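Local coordinates for pyocin-S2 immunity protein (PDB 4QKO), which probably protects Pseudomonas aeruginosa from its own bacteriocin by binding the nuclease domain of pyocin S2, with which it forms a complex, at residues A37-F41 with D52-Y56; L44-P48 with E71-R76. All coordinates share one frame. Residue numbers count along the deposited sequence, not the author numbering.

How the contacts relate
Both contacts start from helix 31-45 of a small four-helix protein. Contact 1 (37-41 with 52-56) packs the middle of that helix on the short helix 52-55; contact 2 (44-48 with 71-76) packs its end and the following turn on helix 65-78. Their centres lie 11 Å apart and the segments alternate along the chain. Leu53 joins the two: its CD1 is 3.7 Å from Val72 CG2, and its CD2 is 3.7 Å from Glu71 CD and 3.9 Å from His47 CE1. Contact 1 borders the bound pyocin S2 chain, where Tyr55 and Tyr56 meet Tyr85 of the nuclease; the segments of contact 2 touch no other protein chain.

Contact 1 (A37-F41 with D52-Y56); sequences AVLEF and DLLYY
Residues 37-41 are regular helix within helix 31-45, with Phe41 N bonded to Ala37 O at 2.8 Å; residues 52-55 form a single short helical turn, which Tyr56 leaves. Val38 and Leu54 are the closest backbone points, 9.0 Å between CA atoms, a gap that side chains fill. Val38 and Phe41, three residues apart and so on one helix face, both adopt t rotamers and point across. Leu53 and Leu54 answer with extended mt conformations. Leu54 CG lies over a face of the Phe41 ring, 3.9 Å from CE2, while Leu53 CD1 is 3.8 Å from Phe41 CZ. Val38, compact and branched, places CG2 4.3 Å from Leu54 CD1 and 4.0 Å from Tyr55 OH, the m rotamer of Tyr55 bringing its hydroxyl across. Ile20 and Val17 of helix 10-21 and Val68 of helix 65-78 pack around this core of the immunity-protein fold. With no hydrogen bond between them, the segments meet through apolar packing; polar ties of the short helix, whose Tyr55 ring meets Tyr85 of the pyocin chain, lie elsewhere, as from Leu53 O to Arg61.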
ATOM      1  N   ALA A  37       6.328   9.630  -5.770  1.00 22.51           N
ATOM      2  CA  ALA A  37       7.677   9.082  -5.861  1.00 21.68           C
ATOM      3  C   ALA A  37       7.655   7.602  -6.335  1.00 21.46           C
ATOM      4  O   ALA A  37       8.469   7.208  -7.133  1.00 21.50           O
ATOM      5  CB  ALA A  37       8.315   9.169  -4.523  1.00 22.31           C
ATOM      6  N   VAL A  38       6.720   6.792  -5.842  1.00 21.43           N
ATOM      7  CA  VAL A  38       6.535   5.437  -6.339  1.00 22.46           C
ATOM      8  C   VAL A  38       6.250   5.434  -7.871  1.00 23.71           C
ATOM      9  O   VAL A  38       6.863   4.665  -8.600  1.00 21.89           O
ATOM     10  CB  VAL A  38       5.477   4.692  -5.582  1.00 22.08           C
ATOM     11  CG1 VAL A  38       5.189   3.337  -6.254  1.00 21.81           C
ATOM     12  CG2 VAL A  38       5.964   4.404  -4.183  1.00 21.59           C
ATOM     13  N   LEU A  39       5.375   6.311  -8.333  1.00 25.52           N
ATOM     14  CA  LEU A  39       5.062   6.451  -9.794  1.00 28.51           C
ATOM     15  C   LEU A  39       6.262   6.914 -10.538  1.00 27.45           C
ATOM     16  O   LEU A  39       6.586   6.351 -11.580  1.00 29.33           O
ATOM     17  CB  LEU A  39       3.874   7.379 -10.008  1.00 30.55           C
ATOM     18  CG  LEU A  39       2.507   6.827  -9.502  1.00 31.98           C
ATOM     19  CD1 LEU A  39       1.402   7.888  -9.555  1.00 34.45           C
ATOM     20  CD2 LEU A  39       2.029   5.576 -10.260  1.00 33.25           C
ATOM     21  N   GLU A  40       7.026   7.838  -9.963  1.00 28.09           N
ATOM     22  CA  GLU A  40       8.313   8.232 -10.535  1.00 28.87           C
ATOM     23  C   GLU A  40       9.329   7.055 -10.629  1.00 26.88           C
ATOM     24  O   GLU A  40       9.992   6.922 -11.652  1.00 25.62           O
ATOM     25  CB  GLU A  40       8.941   9.412  -9.785  1.00 34.30           C
ATOM     26  CG  GLU A  40       8.267  10.730 -10.111  1.00 42.67           C
ATOM     27  CD  GLU A  40       8.768  11.989  -9.343  1.00 50.75           C
ATOM     28  OE1 GLU A  40      10.005  12.233  -9.288  1.00 62.20           O
ATOM     29  OE2 GLU A  40       7.903  12.795  -8.888  1.00 44.89           O
ATOM     30  N   PHE A  41       9.449   6.251  -9.561  1.00 23.98           N
ATOM     31  CA  PHE A  41      10.282   5.058  -9.559  1.00 22.64           C
ATOM     32  C   PHE A  41       9.912   4.147 -10.717  1.00 21.01           C
ATOM     33  O   PHE A  41      10.804   3.676 -11.432  1.00 20.99           O
ATOM     34  CB  PHE A  41      10.142   4.338  -8.213  1.00 21.60           C
ATOM     35  CG  PHE A  41      10.776   3.009  -8.128  1.00 20.17           C
ATOM     36  CD1 PHE A  41      12.129   2.872  -7.819  1.00 20.57           C
ATOM     37  CD2 PHE A  41      10.034   1.858  -8.323  1.00 19.86           C
ATOM     38  CE1 PHE A  41      12.713   1.608  -7.710  1.00 21.68           C
ATOM     39  CE2 PHE A  41      10.627   0.588  -8.210  1.00 21.19           C
ATOM     40  CZ  PHE A  41      11.961   0.448  -7.916  1.00 19.60           C
ATOM     41  N   ASP A  52       6.281  -3.677  -7.530  1.00 15.74           N
ATOM     42  CA  ASP A  52       6.427  -4.940  -6.850  1.00 16.21           C
ATOM     43  C   ASP A  52       7.878  -5.115  -6.444  1.00 15.16           C
ATOM     44  O   ASP A  52       8.114  -5.838  -5.532  1.00 15.99           O
ATOM     45  CB  ASP A  52       6.033  -6.188  -7.632  1.00 17.18           C
ATOM     46  CG  ASP A  52       4.554  -6.275  -7.938  1.00 19.54           C
ATOM     47  OD1 ASP A  52       3.766  -5.460  -7.441  1.00 18.30           O
ATOM     48  OD2 ASP A  52       4.152  -7.233  -8.720  1.00 18.38           O
ATOM     49  N   LEU A  53       8.835  -4.427  -7.094  1.00 14.30           N
ATOM     50  CA  LEU A  53      10.260  -4.458  -6.708  1.00 14.78           C
ATOM     51  C   LEU A  53      10.394  -4.010  -5.262  1.00 15.29           C
ATOM     52  O   LEU A  53      11.205  -4.539  -4.562  1.00 15.47           O
ATOM     53  CB  LEU A  53      11.067  -3.520  -7.582  1.00 15.10           C
ATOM     54  CG  LEU A  53      11.222  -3.918  -9.044  1.00 15.54           C
ATOM     55  CD1 LEU A  53      12.073  -2.910  -9.755  1.00 16.73           C
ATOM     56  CD2 LEU A  53      11.903  -5.268  -9.167  1.00 17.85           C
ATOM     57  N   LEU A  54       9.570  -3.021  -4.885  1.00 14.02           N
ATOM     58  CA  LEU A  54       9.632  -2.519  -3.540  1.00 14.13           C
ATOM     59  C   LEU A  54       8.851  -3.322  -2.534  1.00 15.07           C
ATOM     60  O   LEU A  54       9.300  -3.521  -1.423  1.00 16.45           O
ATOM     61  CB  LEU A  54       9.045  -1.101  -3.540  1.00 16.48           C
ATOM     62  CG  LEU A  54       9.675  -0.020  -4.426  1.00 16.45           C
ATOM     63  CD1 LEU A  54       8.776   1.154  -4.481  1.00 18.25           C
ATOM     64  CD2 LEU A  54      10.994   0.417  -3.849  1.00 19.35           C
ATOM     65  N   TYR A  55       7.635  -3.728  -2.885  1.00 15.01           N
ATOM     66  CA  TYR A  55       6.673  -4.306  -1.950  1.00 14.18           C
ATOM     67  C   TYR A  55       6.393  -5.789  -2.028  1.00 15.03           C
ATOM     68  O   TYR A  55       5.934  -6.383  -1.057  1.00 15.03           O
ATOM     69  CB  TYR A  55       5.376  -3.526  -1.983  1.00 14.45           C
ATOM     70  CG  TYR A  55       5.640  -2.052  -1.704  1.00 14.73           C
ATOM     71  CD1 TYR A  55       6.176  -1.642  -0.499  1.00 15.37           C
ATOM     72  CD2 TYR A  55       5.494  -1.115  -2.673  1.00 14.81           C
ATOM     73  CE1 TYR A  55       6.472  -0.290  -0.258  1.00 15.83           C
ATOM     74  CE2 TYR A  55       5.732   0.242  -2.432  1.00 16.25           C
ATOM     75  CZ  TYR A  55       6.249   0.638  -1.237  1.00 16.42           C
ATOM     76  OH  TYR A  55       6.609   1.950  -1.029  1.00 18.98           O
ATOM     77  N   TYR A  56       6.660  -6.395  -3.164  1.00 15.53           N
ATOM     78  CA  TYR A  56       6.376  -7.776  -3.356  1.00 15.29           C
ATOM     79  C   TYR A  56       7.569  -8.394  -4.082  1.00 15.37           C
ATOM     80  O   TYR A  56       7.453  -8.916  -5.243  1.00 15.09           O
ATOM     81  CB  TYR A  56       5.070  -7.976  -4.166  1.00 15.41           C
ATOM     82  CG  TYR A  56       3.891  -7.362  -3.493  1.00 15.38           C
ATOM     83  CD1 TYR A  56       3.179  -8.062  -2.561  1.00 16.53           C
ATOM     84  CD2 TYR A  56       3.526  -6.065  -3.804  1.00 16.30           C
ATOM     85  CE1 TYR A  56       2.067  -7.478  -1.925  1.00 17.76           C
ATOM     86  CE2 TYR A  56       2.441  -5.456  -3.206  1.00 15.33           C
ATOM     87  CZ  TYR A  56       1.744  -6.183  -2.224  1.00 16.58           C
ATOM     88  OH  TYR A  56       0.695  -5.618  -1.574  1.00 15.70           O
TER

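Contact 2 (L44-P48 with E71-R76); sequences LTEHP and EVKEWR
The end of helix 31-45 and the turn after it pack against helix 65-78 in this all-helical colicin-type immunity fold. Helix 31-45 stops after Thr45; Glu46 takes positive phi (63°/17°), and His47 is extended (-84°/140°). Thr45, in the p rotamer, accepts His47 N on OG1 at 3.2 Å, forming an ST turn. Closest in backbone are Thr45 and Val72, with CA atoms 6.5 Å apart. Residues 71-76 are regular helix. Glu71, extended with chi1 and chi2 t, holds a water between OE2 (2.7 Å) and His47 NE2 (2.9 Å), while its OE1 forms a salt bridge with Arg61; His47 ND1 bonds Ser49. Val72, t and small enough for close packing, sets CG2 3.6 Å from Thr45 CG2. Trp75, chi1 t and chi2 83°, offers the broad indole face to the turn. The His47 edge meets its five-membered ring T-shaped, centroids 4.4 Å apart and planes at 53°, and His47 CA makes a CH-pi contact 4.2 Å from the six-membered centroid. Pro48 CD rests over the same ring system, 3.4 Å from CZ2. Arg76, long enough to reach back to the helix end, starts from chi1 m and bends at chi3 p. Its guanidinium satisfies a helix-terminal carbonyl and an acidic side chain together, also bonding Pro82 O through NH2, where a water links it to Glu46 OE2. NH1 donates to Thr45 O at 3.0 Å and makes a salt bridge to Glu46 OE2 at 2.6 Å.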
ATOM      1  N   LEU A  44      11.100   5.677 -13.931  1.00 26.69           N
ATOM      2  CA  LEU A  44      12.536   5.717 -14.093  1.00 26.44           C
ATOM      3  C   LEU A  44      13.144   4.347 -14.442  1.00 24.11           C
ATOM      4  O   LEU A  44      14.052   4.275 -15.269  1.00 25.32           O
ATOM      5  CB  LEU A  44      13.226   6.173 -12.816  1.00 27.38           C
ATOM      6  CG  LEU A  44      13.764   7.556 -12.528  1.00 35.51           C
ATOM      7  CD1 LEU A  44      13.952   8.411 -13.764  1.00 37.23           C
ATOM      8  CD2 LEU A  44      12.955   8.264 -11.465  1.00 34.21           C
ATOM      9  N   THR A  45      12.707   3.279 -13.749  1.00 21.44           N
ATOM     10  CA  THR A  45      13.397   1.983 -13.889  1.00 21.20           C
ATOM     11  C   THR A  45      13.009   1.356 -15.216  1.00 22.83           C
ATOM     12  O   THR A  45      13.811   0.608 -15.780  1.00 22.64           O
ATOM     13  CB  THR A  45      13.008   0.973 -12.820  1.00 21.25           C
ATOM     14  OG1 THR A  45      11.607   0.857 -12.824  1.00 21.18           O
ATOM     15  CG2 THR A  45      13.431   1.414 -11.376  1.00 21.49           C
ATOM     16  N   GLU A  46      11.776   1.599 -15.672  1.00 21.19           N
ATOM     17  CA  GLU A  46      11.234   0.913 -16.837  1.00 25.28           C
ATOM     18  C   GLU A  46      11.119  -0.588 -16.614  1.00 25.04           C
ATOM     19  O   GLU A  46      10.906  -1.335 -17.568  1.00 24.65           O
ATOM     20  CB  GLU A  46      12.042   1.186 -18.129  1.00 26.30           C
ATOM     21  CG  GLU A  46      12.090   2.664 -18.431  1.00 29.39           C
ATOM     22  CD  GLU A  46      13.028   3.063 -19.592  1.00 34.40           C
ATOM     23  OE1 GLU A  46      12.541   3.833 -20.437  1.00 39.56           O
ATOM     24  OE2 GLU A  46      14.218   2.662 -19.638  1.00 35.31           O
ATOM     25  N   HIS A  47      11.170  -1.027 -15.369  1.00 20.91           N
ATOM     26  CA  HIS A  47      11.206  -2.432 -15.097  1.00 21.93           C
ATOM     27  C   HIS A  47       9.779  -2.980 -15.096  1.00 22.14           C
ATOM     28  O   HIS A  47       8.846  -2.384 -14.511  1.00 22.30           O
ATOM     29  CB  HIS A  47      11.885  -2.668 -13.793  1.00 19.98           C
ATOM     30  CG  HIS A  47      12.204  -4.095 -13.534  1.00 20.52           C
ATOM     31  ND1 HIS A  47      11.238  -4.993 -13.177  1.00 20.25           N
ATOM     32  CD2 HIS A  47      13.366  -4.760 -13.491  1.00 19.37           C
ATOM     33  CE1 HIS A  47      11.780  -6.171 -12.994  1.00 19.93           C
ATOM     34  NE2 HIS A  47      13.078  -6.052 -13.143  1.00 21.15           N
ATOM     35  N   PRO A  48       9.597  -4.158 -15.665  1.00 22.62           N
ATOM     36  CA  PRO A  48       8.238  -4.662 -15.735  1.00 23.50           C
ATOM     37  C   PRO A  48       7.576  -5.106 -14.411  1.00 22.49           C
ATOM     38  O   PRO A  48       6.394  -5.252 -14.368  1.00 23.54           O
ATOM     39  CB  PRO A  48       8.385  -5.859 -16.707  1.00 24.00           C
ATOM     40  CG  PRO A  48       9.753  -6.241 -16.612  1.00 23.62           C
ATOM     41  CD  PRO A  48      10.531  -4.994 -16.456  1.00 23.44           C
ATOM     42  N   GLU A  71      18.704  -5.336  -8.681  1.00 18.88           N
ATOM     43  CA  GLU A  71      17.814  -5.985  -9.614  1.00 18.19           C
ATOM     44  C   GLU A  71      17.593  -5.085 -10.848  1.00 18.74           C
ATOM     45  O   GLU A  71      17.604  -5.503 -12.003  1.00 19.68           O
ATOM     46  CB  GLU A  71      16.481  -6.378  -9.007  1.00 20.14           C
ATOM     47  CG  GLU A  71      15.610  -7.091 -10.039  1.00 21.21           C
ATOM     48  CD  GLU A  71      14.445  -7.885  -9.497  1.00 24.21           C
ATOM     49  OE1 GLU A  71      14.192  -7.986  -8.265  1.00 20.64           O
ATOM     50  OE2 GLU A  71      13.800  -8.510 -10.377  1.00 23.79           O
ATOM     51  N   VAL A  72      17.360  -3.811 -10.581  1.00 20.78           N
ATOM     52  CA  VAL A  72      17.140  -2.854 -11.610  1.00 19.01           C
ATOM     53  C   VAL A  72      18.400  -2.731 -12.471  1.00 19.13           C
ATOM     54  O   VAL A  72      18.309  -2.800 -13.719  1.00 19.77           O
ATOM     55  CB  VAL A  72      16.792  -1.467 -11.064  1.00 19.77           C
ATOM     56  CG1 VAL A  72      16.844  -0.429 -12.138  1.00 19.86           C
ATOM     57  CG2 VAL A  72      15.429  -1.480 -10.424  1.00 19.12           C
ATOM     58  N   LYS A  73      19.545  -2.519 -11.837  1.00 17.91           N
ATOM     59  CA  LYS A  73      20.783  -2.348 -12.598  1.00 20.81           C
ATOM     60  C   LYS A  73      21.061  -3.545 -13.566  1.00 21.14           C
ATOM     61  O   LYS A  73      21.441  -3.346 -14.770  1.00 19.64           O
ATOM     62  CB  LYS A  73      21.931  -2.233 -11.620  1.00 23.05           C
ATOM     63  CG  LYS A  73      23.319  -2.096 -12.185  1.00 27.29           C
ATOM     64  CD  LYS A  73      24.364  -1.885 -11.108  1.00 28.69           C
ATOM     65  CE  LYS A  73      25.658  -1.489 -11.779  1.00 35.54           C
ATOM     66  NZ  LYS A  73      26.677  -1.484 -10.710  1.00 39.20           N
ATOM     67  N   GLU A  74      20.878  -4.747 -13.027  1.00 19.97           N
ATOM     68  CA  GLU A  74      21.251  -5.959 -13.755  1.00 21.02           C
ATOM     69  C   GLU A  74      20.268  -6.210 -14.835  1.00 20.18           C
ATOM     70  O   GLU A  74      20.661  -6.608 -15.924  1.00 20.53           O
ATOM     71  CB  GLU A  74      21.381  -7.127 -12.819  1.00 22.84           C
ATOM     72  CG  GLU A  74      22.614  -7.085 -11.924  1.00 26.21           C
ATOM     73  CD  GLU A  74      22.791  -8.351 -11.064  1.00 32.68           C
ATOM     74  OE1 GLU A  74      22.043  -9.373 -11.264  1.00 36.00           O
ATOM     75  OE2 GLU A  74      23.720  -8.352 -10.214  1.00 34.43           O
ATOM     76  N   TRP A  75      18.992  -5.948 -14.581  1.00 21.53           N
ATOM     77  CA  TRP A  75      17.964  -6.072 -15.624  1.00 20.93           C
ATOM     78  C   TRP A  75      18.187  -5.089 -16.805  1.00 21.42           C
ATOM     79  O   TRP A  75      18.208  -5.505 -17.986  1.00 21.64           O
ATOM     80  CB  TRP A  75      16.573  -5.907 -15.055  1.00 20.87           C
ATOM     81  CG  TRP A  75      15.481  -5.940 -16.118  1.00 20.91           C
ATOM     82  CD1 TRP A  75      14.933  -7.025 -16.632  1.00 22.82           C
ATOM     83  CD2 TRP A  75      14.889  -4.835 -16.812  1.00 21.34           C
ATOM     84  NE1 TRP A  75      14.030  -6.709 -17.578  1.00 21.95           N
ATOM     85  CE2 TRP A  75      13.972  -5.367 -17.716  1.00 22.83           C
ATOM     86  CE3 TRP A  75      15.001  -3.453 -16.713  1.00 24.22           C
ATOM     87  CZ2 TRP A  75      13.167  -4.577 -18.548  1.00 24.42           C
ATOM     88  CZ3 TRP A  75      14.238  -2.656 -17.545  1.00 23.47           C
ATOM     89  CH2 TRP A  75      13.302  -3.236 -18.453  1.00 25.30           C
ATOM     90  N   ARG A  76      18.476  -3.827 -16.532  1.00 21.06           N
ATOM     91  CA  ARG A  76      18.655  -2.839 -17.611  1.00 20.51           C
ATOM     92  C   ARG A  76      19.913  -3.180 -18.382  1.00 21.93           C
ATOM     93  O   ARG A  76      19.928  -3.003 -19.584  1.00 24.47           O
ATOM     94  CB  ARG A  76      18.747  -1.385 -17.097  1.00 21.38           C
ATOM     95  CG  ARG A  76      17.497  -0.853 -16.409  1.00 20.06           C
ATOM     96  CD  ARG A  76      17.666   0.572 -15.863  1.00 21.89           C
ATOM     97  NE  ARG A  76      17.927   1.560 -16.915  1.00 22.92           N
ATOM     98  CZ  ARG A  76      17.039   2.074 -17.761  1.00 23.48           C
ATOM     99  NH1 ARG A  76      15.750   1.825 -17.678  1.00 22.31           N
ATOM    100  NH2 ARG A  76      17.489   2.910 -18.689  1.00 25.38           N
TER
HETATM  101  O   HOH W   1      15.830   3.400 -21.393  1.00 37.82           O
HETATM  102  O   HOH W   2      14.611  -8.473 -12.913  1.00 23.92           O